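Local coordinates for DNA repair and telomere maintenance protein nbs1 (Schizosaccharomyces pombe, PDB 3HUF) that serves as the phosphoprotein-binding adaptor of the MRN complex in DNA double-strand break repair and telomere maintenance, here through its N-terminal FHA and tandem BRCT domains, at residues A[76-84]-A[93-104]; A[215-226]-A[296-304]. All coordinates share one frame; numbering follows the deposited sequence.

Contact 1 (A[76-84]-A[93-104]); sequences KFGTKVNEK and YKEKDLKIQLGK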
loop_
_atom_site.group_PDB
_atom_site.type_symbol
_atom_site.label_atom_id
_atom_site.label_comp_id
_atom_site.label_asym_id
_atom_site.label_seq_id
_atom_site.Cartn_x
_atom_site.Cartn_y
_atom_site.Cartn_z
ATOM N N LYS A 76 36.808 -5.145 -12.478
ATOM C CA LYS A 76 37.486 -4.932 -13.757
ATOM C C LYS A 76 36.801 -3.866 -14.619
ATOM O O LYS A 76 37.450 -2.916 -15.059
ATOM C CB LYS A 76 37.595 -6.250 -14.539
ATOM C CG LYS A 76 38.574 -6.207 -15.712
ATOM C CD LYS A 76 38.873 -7.600 -16.228
ATOM C CE LYS A 76 40.105 -7.618 -17.099
ATOM N NZ LYS A 76 40.529 -9.020 -17.420
ATOM N N PHE A 77 35.495 -4.013 -14.842
ATOM C CA PHE A 77 34.794 -3.148 -15.800
ATOM C C PHE A 77 33.801 -2.116 -15.243
ATOM O O PHE A 77 33.193 -1.387 -16.016
ATOM C CB PHE A 77 34.144 -3.995 -16.902
ATOM C CG PHE A 77 35.133 -4.767 -17.727
ATOM C CD1 PHE A 77 35.110 -6.151 -17.744
ATOM C CD2 PHE A 77 36.110 -4.103 -18.470
ATOM C CE1 PHE A 77 36.035 -6.871 -18.502
ATOM C CE2 PHE A 77 37.037 -4.810 -19.233
ATOM C CZ PHE A 77 37.006 -6.205 -19.250
ATOM N N GLY A 78 33.645 -2.044 -13.920
ATOM C CA GLY A 78 32.821 -1.005 -13.285
ATOM C C GLY A 78 31.326 -1.324 -13.160
ATOM O O GLY A 78 30.859 -2.365 -13.635
ATOM N N THR A 79 30.585 -0.406 -12.532
ATOM C CA THR A 79 29.121 -0.512 -12.346
ATOM C C THR A 79 28.470 0.841 -12.610
ATOM O O THR A 79 29.001 1.882 -12.212
ATOM C CB THR A 79 28.767 -0.961 -10.904
ATOM O OG1 THR A 79 29.427 -2.196 -10.619
ATOM C CG2 THR A 79 27.236 -1.138 -10.703
ATOM N N LYS A 80 27.333 0.836 -13.307
ATOM C CA LYS A 80 26.616 2.078 -13.581
ATOM C C LYS A 80 25.201 1.886 -13.090
ATOM O O LYS A 80 24.646 0.774 -13.196
ATOM C CB LYS A 80 26.573 2.405 -15.086
ATOM C CG LYS A 80 27.942 2.449 -15.809
ATOM C CD LYS A 80 27.789 2.940 -17.250
ATOM C CE LYS A 80 29.126 3.249 -17.861
ATOM N NZ LYS A 80 29.026 3.958 -19.190
ATOM N N VAL A 81 24.619 2.959 -12.561
ATOM C CA VAL A 81 23.186 2.997 -12.272
ATOM C C VAL A 81 22.555 4.134 -13.092
ATOM O O VAL A 81 22.999 5.288 -12.997
ATOM C CB VAL A 81 22.913 3.228 -10.794
ATOM C CG1 VAL A 81 21.376 3.173 -10.519
ATOM C CG2 VAL A 81 23.677 2.196 -9.925
ATOM N N ASN A 82 21.563 3.817 -13.926
ATOM C CA ASN A 82 20.929 4.857 -14.738
ATOM C C ASN A 82 22.013 5.640 -15.461
ATOM O O ASN A 82 22.006 6.859 -15.443
ATOM C CB ASN A 82 20.037 5.781 -13.859
ATOM C CG ASN A 82 18.726 5.093 -13.438
ATOM O OD1 ASN A 82 18.358 4.081 -14.018
ATOM N ND2 ASN A 82 18.040 5.629 -12.446
ATOM N N GLU A 83 22.962 4.901 -16.049
ATOM C CA GLU A 83 24.083 5.426 -16.868
ATOM C C GLU A 83 25.169 6.238 -16.138
ATOM O O GLU A 83 26.077 6.773 -16.765
ATOM C CB GLU A 83 23.562 6.169 -18.107
ATOM C CG GLU A 83 22.812 5.246 -19.053
ATOM C CD GLU A 83 22.171 5.980 -20.221
ATOM O OE1 GLU A 83 22.332 7.226 -20.338
ATOM O OE2 GLU A 83 21.493 5.297 -21.029
ATOM N N LYS A 84 25.080 6.316 -14.818
ATOM C CA LYS A 84 26.094 6.997 -14.032
ATOM C C LYS A 84 27.020 5.968 -13.367
ATOM O O LYS A 84 26.566 5.092 -12.625
ATOM C CB LYS A 84 25.419 7.871 -12.981
ATOM C CG LYS A 84 26.340 8.809 -12.226
ATOM C CD LYS A 84 25.619 9.446 -11.053
ATOM C CE LYS A 84 26.552 10.317 -10.223
ATOM N NZ LYS A 84 26.515 11.705 -10.701
ATOM N N TYR A 93 20.175 5.803 -4.034
ATOM C CA TYR A 93 19.141 6.177 -4.967
ATOM C C TYR A 93 17.803 6.100 -4.278
ATOM O O TYR A 93 17.529 5.132 -3.574
ATOM C CB TYR A 93 19.189 5.246 -6.185
ATOM C CG TYR A 93 20.250 5.666 -7.189
ATOM C CD1 TYR A 93 21.573 5.202 -7.110
ATOM C CD2 TYR A 93 19.930 6.567 -8.200
ATOM C CE1 TYR A 93 22.535 5.629 -8.038
ATOM C CE2 TYR A 93 20.870 6.988 -9.116
ATOM C CZ TYR A 93 22.164 6.523 -9.039
ATOM O OH TYR A 93 23.051 7.003 -9.999
ATOM N N LYS A 94 16.990 7.139 -4.460
ATOM C CA LYS A 94 15.602 7.115 -4.017
ATOM C C LYS A 94 14.595 7.253 -5.140
ATOM O O LYS A 94 13.449 7.598 -4.906
ATOM C CB LYS A 94 15.349 8.130 -2.904
ATOM C CG LYS A 94 15.262 7.439 -1.554
ATOM C CD LYS A 94 14.813 8.376 -0.449
ATOM C CE LYS A 94 14.765 7.615 0.890
ATOM N NZ LYS A 94 14.201 8.399 2.026
ATOM N N GLU A 95 15.020 6.963 -6.358
ATOM C CA GLU A 95 14.118 6.906 -7.502
ATOM C C GLU A 95 13.476 5.522 -7.530
ATOM O O GLU A 95 14.011 4.575 -6.948
ATOM C CB GLU A 95 14.917 7.078 -8.787
ATOM C CG GLU A 95 15.356 8.494 -9.066
ATOM C CD GLU A 95 16.843 8.554 -9.301
ATOM O OE1 GLU A 95 17.303 8.071 -10.372
ATOM O OE2 GLU A 95 17.560 9.073 -8.404
ATOM N N LYS A 96 12.360 5.390 -8.233
ATOM C CA LYS A 96 11.627 4.128 -8.222
ATOM C C LYS A 96 11.998 3.176 -9.369
ATOM O O LYS A 96 11.490 2.069 -9.434
ATOM C CB LYS A 96 10.122 4.399 -8.186
ATOM C CG LYS A 96 9.704 5.160 -6.933
ATOM C CD LYS A 96 8.303 5.702 -7.055
ATOM C CE LYS A 96 7.816 6.165 -5.681
ATOM N NZ LYS A 96 6.348 6.379 -5.691
ATOM N N ASP A 97 12.888 3.620 -10.250
ATOM C CA ASP A 97 13.345 2.831 -11.384
ATOM C C ASP A 97 14.851 2.957 -11.529
ATOM O O ASP A 97 15.372 4.049 -11.782
ATOM C CB ASP A 97 12.687 3.316 -12.672
ATOM C CG ASP A 97 11.235 2.930 -12.754
ATOM O OD1 ASP A 97 10.947 1.815 -13.235
ATOM O OD2 ASP A 97 10.375 3.748 -12.351
ATOM N N LEU A 98 15.547 1.839 -11.374
ATOM C CA LEU A 98 17.008 1.808 -11.508
ATOM C C LEU A 98 17.436 0.797 -12.572
ATOM O O LEU A 98 16.997 -0.361 -12.568
ATOM C CB LEU A 98 17.671 1.488 -10.157
ATOM C CG LEU A 98 17.259 2.259 -8.888
ATOM C CD1 LEU A 98 17.955 1.702 -7.683
ATOM C CD2 LEU A 98 17.542 3.776 -9.001
ATOM N N LYS A 99 18.284 1.248 -13.492
ATOM C CA LYS A 99 18.813 0.403 -14.541
ATOM C C LYS A 99 20.283 0.214 -14.189
ATOM O O LYS A 99 21.056 1.165 -14.201
ATOM C CB LYS A 99 18.615 1.115 -15.887
ATOM C CG LYS A 99 19.170 0.440 -17.102
ATOM C CD LYS A 99 18.936 1.298 -18.357
ATOM C CE LYS A 99 20.225 1.508 -19.161
ATOM N NZ LYS A 99 20.326 0.591 -20.363
ATOM N N ILE A 100 20.652 -1.004 -13.798
ATOM C CA ILE A 100 21.972 -1.248 -13.223
ATOM C C ILE A 100 22.759 -2.120 -14.201
ATOM O O ILE A 100 22.354 -3.265 -14.511
ATOM C CB ILE A 100 21.881 -1.943 -11.849
ATOM C CG1 ILE A 100 21.086 -1.086 -10.849
ATOM C CG2 ILE A 100 23.271 -2.297 -11.323
ATOM C CD1 ILE A 100 20.410 -1.866 -9.751
ATOM N N GLN A 101 23.861 -1.554 -14.698
ATOM C CA GLN A 101 24.760 -2.234 -15.613
ATOM C C GLN A 101 26.015 -2.698 -14.880
ATOM O O GLN A 101 26.749 -1.902 -14.305
ATOM C CB GLN A 101 25.153 -1.317 -16.785
ATOM C CG GLN A 101 25.838 -2.038 -17.935
ATOM C CD GLN A 101 26.465 -1.080 -18.957
ATOM O OE1 GLN A 101 26.074 0.083 -19.069
ATOM N NE2 GLN A 101 27.432 -1.581 -19.710
ATOM N N LEU A 102 26.251 -4.001 -14.920
ATOM C CA LEU A 102 27.428 -4.581 -14.313
ATOM C C LEU A 102 28.437 -4.829 -15.401
ATOM O O LEU A 102 28.166 -5.572 -16.360
ATOM C CB LEU A 102 27.078 -5.880 -13.610
ATOM C CG LEU A 102 25.942 -5.791 -12.595
ATOM C CD1 LEU A 102 25.810 -7.117 -11.919
ATOM C CD2 LEU A 102 26.198 -4.683 -11.554
ATOM N N GLY A 103 29.598 -4.194 -15.266
ATOM C CA GLY A 103 30.671 -4.390 -16.223
ATOM C C GLY A 103 30.282 -3.847 -17.581
ATOM O O GLY A 103 29.793 -2.716 -17.697
ATOM N N LYS A 104 30.501 -4.659 -18.608
ATOM C CA LYS A 104 30.083 -4.326 -19.952
ATOM C C LYS A 104 28.925 -5.220 -20.372
ATOM O O LYS A 104 28.693 -5.415 -21.560
ATOM C CB LYS A 104 31.245 -4.508 -20.921
ATOM C CG LYS A 104 32.377 -3.550 -20.696
ATOM C CD LYS A 104 33.618 -4.137 -21.278
ATOM C CE LYS A 104 34.354 -3.106 -22.087
ATOM N NZ LYS A 104 35.467 -3.748 -22.848
HETATM O O HOH W 1 22.969 2.039 -16.288
HETATM O O HOH W 2 22.612 2.734 -21.121
HETATM O O HOH W 3 25.340 5.743 -9.835
#
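K99 O takes the shortest direct hydrogen bond between the two segments, 2.7 Å from N82 N, and it also accepts from a water that bridges to E83 N. N82 then turns its side-chain amide along the partner strand: OD1 accepts from K99 N at 2.9 Å, with that donor 41° above the amide carbonyl plane, while ND2 gives a nearly straight bond to D97 O at 3.2 Å and a weak one to E95 OE1. With an alanine in place of N82, K99 N and D97 O are likely to be left without their side-chain mates, though the backbone bond to K99 O could remain. Strands 79-81 and 97-102 run antiparallel, neighbours in one sheet of the FHA beta-sandwich, with K80 and Q101 as the hydrogen-bonded pair. V81, with CG1 anti to its N (chi1 -176°), lays that methyl over a face of the Y93 ring, 3.8 Å from its centroid. At the other end G103 N donates to G78 O at 2.8 Å. There F77 is sandwiched: K104 CD passes over one ring face and K76 CG over the opposite one. Beyond the two segments, K104 NZ pairs with an acidic side chain of the bound peptide.

Contact 2 (A[215-226]-A[296-304]); sequences FPSSPEDCINSL and QLWKIIIER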
loop_
_atom_site.group_PDB
_atom_site.type_symbol
_atom_site.label_atom_id
_atom_site.label_comp_id
_atom_site.label_asym_id
_atom_site.label_seq_id
_atom_site.Cartn_x
_atom_site.Cartn_y
_atom_site.Cartn_z
ATOM N N PHE A 215 -20.346 -5.092 5.038
ATOM C CA PHE A 215 -19.934 -4.672 3.698
ATOM C C PHE A 215 -21.034 -4.942 2.685
ATOM O O PHE A 215 -21.767 -5.923 2.820
ATOM C CB PHE A 215 -18.694 -5.439 3.250
ATOM C CG PHE A 215 -17.455 -5.093 4.013
ATOM C CD1 PHE A 215 -17.062 -5.858 5.106
ATOM C CD2 PHE A 215 -16.671 -4.002 3.627
ATOM C CE1 PHE A 215 -15.921 -5.540 5.806
ATOM C CE2 PHE A 215 -15.536 -3.664 4.314
ATOM C CZ PHE A 215 -15.142 -4.424 5.401
ATOM N N PRO A 216 -21.151 -4.077 1.658
ATOM C CA PRO A 216 -21.949 -4.472 0.499
ATOM C C PRO A 216 -21.056 -5.234 -0.484
ATOM O O PRO A 216 -19.926 -5.583 -0.131
ATOM C CB PRO A 216 -22.412 -3.134 -0.080
ATOM C CG PRO A 216 -21.327 -2.173 0.282
ATOM C CD PRO A 216 -20.601 -2.715 1.507
ATOM N N SER A 217 -21.557 -5.493 -1.690
ATOM C CA SER A 217 -20.809 -6.270 -2.691
ATOM C C SER A 217 -19.491 -5.626 -3.150
ATOM O O SER A 217 -18.471 -6.312 -3.317
ATOM C CB SER A 217 -21.704 -6.572 -3.900
ATOM O OG SER A 217 -22.674 -7.569 -3.590
ATOM N N SER A 218 -19.510 -4.309 -3.332
ATOM C CA SER A 218 -18.399 -3.608 -3.958
ATOM C C SER A 218 -18.336 -2.159 -3.486
ATOM O O SER A 218 -19.338 -1.616 -3.014
ATOM C CB SER A 218 -18.577 -3.634 -5.481
ATOM O OG SER A 218 -19.638 -2.780 -5.870
ATOM N N PRO A 219 -17.157 -1.525 -3.599
ATOM C CA PRO A 219 -17.093 -0.071 -3.442
ATOM C C PRO A 219 -18.037 0.668 -4.403
ATOM O O PRO A 219 -18.661 1.661 -4.014
ATOM C CB PRO A 219 -15.634 0.247 -3.774
ATOM C CG PRO A 219 -14.907 -0.992 -3.428
ATOM C CD PRO A 219 -15.824 -2.106 -3.824
ATOM N N GLU A 220 -18.161 0.147 -5.625
ATOM C CA GLU A 220 -18.922 0.778 -6.703
ATOM C C GLU A 220 -20.398 1.033 -6.392
ATOM O O GLU A 220 -20.951 2.051 -6.821
ATOM C CB GLU A 220 -18.779 -0.027 -7.990
ATOM N N ASP A 221 -21.044 0.128 -5.659
ATOM C CA ASP A 221 -22.452 0.353 -5.318
ATOM C C ASP A 221 -22.647 1.352 -4.161
ATOM O O ASP A 221 -23.702 1.986 -4.037
ATOM C CB ASP A 221 -23.253 -0.957 -5.133
ATOM C CG ASP A 221 -22.472 -2.049 -4.426
ATOM O OD1 ASP A 221 -21.961 -1.792 -3.315
ATOM O OD2 ASP A 221 -22.397 -3.176 -4.973
ATOM N N CYS A 222 -21.608 1.503 -3.339
ATOM C CA CYS A 222 -21.613 2.462 -2.231
ATOM C C CYS A 222 -21.365 3.886 -2.698
ATOM O O CYS A 222 -21.964 4.833 -2.181
ATOM C CB CYS A 222 -20.547 2.084 -1.202
ATOM S SG CYS A 222 -21.190 1.293 0.258
ATOM N N ILE A 223 -20.473 4.015 -3.677
ATOM C CA ILE A 223 -20.027 5.306 -4.199
ATOM C C ILE A 223 -21.164 6.047 -4.906
ATOM O O ILE A 223 -21.829 5.488 -5.782
ATOM C CB ILE A 223 -18.767 5.137 -5.097
ATOM C CG1 ILE A 223 -17.521 4.995 -4.216
ATOM C CG2 ILE A 223 -18.592 6.317 -6.062
ATOM C CD1 ILE A 223 -16.413 4.159 -4.831
ATOM N N ASN A 224 -21.385 7.291 -4.478
ATOM C CA ASN A 224 -22.492 8.153 -4.935
ATOM C C ASN A 224 -23.920 7.662 -4.667
ATOM O O ASN A 224 -24.844 8.005 -5.410
ATOM C CB ASN A 224 -22.327 8.567 -6.404
ATOM C CG ASN A 224 -21.602 9.888 -6.556
ATOM O OD1 ASN A 224 -20.416 10.002 -6.243
ATOM N ND2 ASN A 224 -22.314 10.899 -7.040
ATOM N N SER A 225 -24.110 6.888 -3.600
ATOM C CA SER A 225 -25.455 6.411 -3.246
ATOM C C SER A 225 -26.337 7.499 -2.614
ATOM O O SER A 225 -27.566 7.377 -2.593
ATOM C CB SER A 225 -25.407 5.141 -2.369
ATOM O OG SER A 225 -24.559 5.287 -1.237
ATOM N N LEU A 226 -25.716 8.563 -2.116
ATOM C CA LEU A 226 -26.458 9.658 -1.495
ATOM C C LEU A 226 -26.425 10.938 -2.321
ATOM O O LEU A 226 -26.561 12.037 -1.761
ATOM C CB LEU A 226 -25.917 9.957 -0.097
ATOM C CG LEU A 226 -25.909 8.876 0.976
ATOM C CD1 LEU A 226 -25.349 9.469 2.244
ATOM C CD2 LEU A 226 -27.314 8.343 1.216
ATOM N N GLN A 296 -23.718 5.432 11.863
ATOM C CA GLN A 296 -25.153 5.306 11.613
ATOM C C GLN A 296 -25.478 5.431 10.125
ATOM O O GLN A 296 -26.374 4.756 9.613
ATOM C CB GLN A 296 -25.923 6.349 12.415
ATOM C CG GLN A 296 -26.055 6.023 13.904
ATOM C CD GLN A 296 -26.495 7.230 14.739
ATOM O OE1 GLN A 296 -25.911 8.311 14.647
ATOM N NE2 GLN A 296 -27.519 7.038 15.564
ATOM N N LEU A 297 -24.728 6.292 9.440
ATOM C CA LEU A 297 -24.888 6.532 8.007
ATOM C C LEU A 297 -24.493 5.310 7.167
ATOM O O LEU A 297 -25.105 5.049 6.132
ATOM C CB LEU A 297 -24.035 7.733 7.583
ATOM C CG LEU A 297 -24.618 8.901 6.787
ATOM C CD1 LEU A 297 -23.484 9.615 6.062
ATOM C CD2 LEU A 297 -25.687 8.470 5.804
ATOM N N TRP A 298 -23.464 4.585 7.612
ATOM C CA TRP A 298 -23.008 3.351 6.962
ATOM C C TRP A 298 -24.081 2.258 7.026
ATOM O O TRP A 298 -24.292 1.536 6.051
ATOM C CB TRP A 298 -21.715 2.870 7.611
ATOM C CG TRP A 298 -21.039 1.695 6.949
ATOM C CD1 TRP A 298 -21.065 0.394 7.368
ATOM C CD2 TRP A 298 -20.215 1.717 5.768
ATOM N NE1 TRP A 298 -20.312 -0.395 6.525
ATOM C CE2 TRP A 298 -19.781 0.389 5.535
ATOM C CE3 TRP A 298 -19.797 2.727 4.889
ATOM C CZ2 TRP A 298 -18.966 0.043 4.451
ATOM C CZ3 TRP A 298 -18.974 2.381 3.809
ATOM C CH2 TRP A 298 -18.568 1.049 3.605
ATOM N N LYS A 299 -24.763 2.158 8.166
ATOM C CA LYS A 299 -25.853 1.194 8.336
ATOM C C LYS A 299 -26.945 1.366 7.284
ATOM O O LYS A 299 -27.482 0.385 6.777
ATOM C CB LYS A 299 -26.448 1.278 9.747
ATOM C CG LYS A 299 -25.436 0.962 10.834
ATOM C CD LYS A 299 -26.079 0.756 12.187
ATOM C CE LYS A 299 -25.047 0.225 13.173
ATOM N NZ LYS A 299 -25.661 -0.578 14.269
ATOM N N ILE A 300 -27.241 2.620 6.949
ATOM C CA ILE A 300 -28.238 2.957 5.933
ATOM C C ILE A 300 -27.659 2.779 4.527
ATOM O O ILE A 300 -28.359 2.369 3.599
ATOM C CB ILE A 300 -28.756 4.418 6.104
ATOM C CG1 ILE A 300 -29.108 4.705 7.569
ATOM C CG2 ILE A 300 -29.965 4.679 5.208
ATOM C CD1 ILE A 300 -29.305 6.192 7.893
ATOM N N ILE A 301 -26.372 3.077 4.387
ATOM C CA ILE A 301 -25.700 3.082 3.087
ATOM C C ILE A 301 -25.602 1.676 2.491
ATOM O O ILE A 301 -25.487 1.504 1.270
ATOM C CB ILE A 301 -24.331 3.791 3.200
ATOM C CG1 ILE A 301 -24.276 4.967 2.241
ATOM C CG2 ILE A 301 -23.145 2.838 3.057
ATOM C CD1 ILE A 301 -24.016 6.234 2.966
ATOM N N ILE A 302 -25.678 0.687 3.383
ATOM C CA ILE A 302 -25.799 -0.724 3.047
ATOM C C ILE A 302 -27.272 -1.078 2.863
ATOM O O ILE A 302 -27.702 -1.381 1.746
ATOM C CB ILE A 302 -25.236 -1.614 4.189
ATOM C CG1 ILE A 302 -23.714 -1.552 4.249
ATOM C CG2 ILE A 302 -25.690 -3.059 4.037
ATOM C CD1 ILE A 302 -23.165 -2.105 5.545
ATOM N N GLU A 303 -28.029 -0.985 3.967
ATOM C CA GLU A 303 -29.335 -1.642 4.162
ATOM C C GLU A 303 -30.167 -1.913 2.911
ATOM O O GLU A 303 -30.027 -2.971 2.289
ATOM C CB GLU A 303 -30.166 -0.916 5.225
ATOM N N ARG A 304 -31.019 -0.951 2.548
ATOM C CA ARG A 304 -32.039 -1.153 1.509
ATOM C C ARG A 304 -31.522 -1.154 0.061
ATOM O O ARG A 304 -30.333 -0.926 -0.196
ATOM C CB ARG A 304 -33.193 -0.164 1.685
HETATM O O HOH W 4 -24.606 0.971 -1.683
#
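I301 meets C222, S225 and L226 with three atoms: CG1 and CD1 of one branch and CG2, the other. Its helix, 294-302, directly follows strand 291-293 of the parallel sheet in the second BRCT domain. The 215-226 segment packs along it, and W298 of the same helix touches M166 of helix 163-170 in BRCT 1, consistent with a place at the junction of the two repeats. CD1 of I301 lies 3.6 Å from L226 CD1, the two side chains crossing at about a right angle. The same L226 methyl also meets L297 CD2, tip to tip, at 3.7 Å. The CG2 branch of I301 packs against C222 SG, also at 3.7 Å, and rests over one face of the W298 indole near its rim. C222 SG approaches the six-membered ring of W298 obliquely, 4.8 Å from the centroid and 34° off the normal, a sulfur-aromatic contact. A chi1 of -173° brings the indole toward P216 and C222, and NE1 is held by Q214 O. P216 CD lies loosely near W298 CZ2 and I302 CG1, 4.3 Å from the latter. No direct hydrogen bond joins the segments, though a water donates to I301 O and, weakly, to D221 O. S225 OG, touching I301 CG1, donates to C222 O at 2.8 Å, tilted 26° from that carbonyl plane.

In the fold
The two contacts belong to different domains and do not touch: their centres are 49 Å apart, on opposite sides of the chain's centre, with nearest atoms about 23 Å apart. Contact 1 joins neighbouring strands of the FHA domain. It is partly buried, rests largely on backbone hydrogen bonds and an asparagine amide, and at one end reaches the bound peptide. Contact 2 links sequence 70 residues apart, setting the 215-226 segment against a BRCT 2 helix. It is buried and almost wholly apolar, with a water bridging backbone carbonyls. Strand pairing thus dominates the first, and side-chain packing on that helix, close to helix 163-170 of BRCT 1, the second.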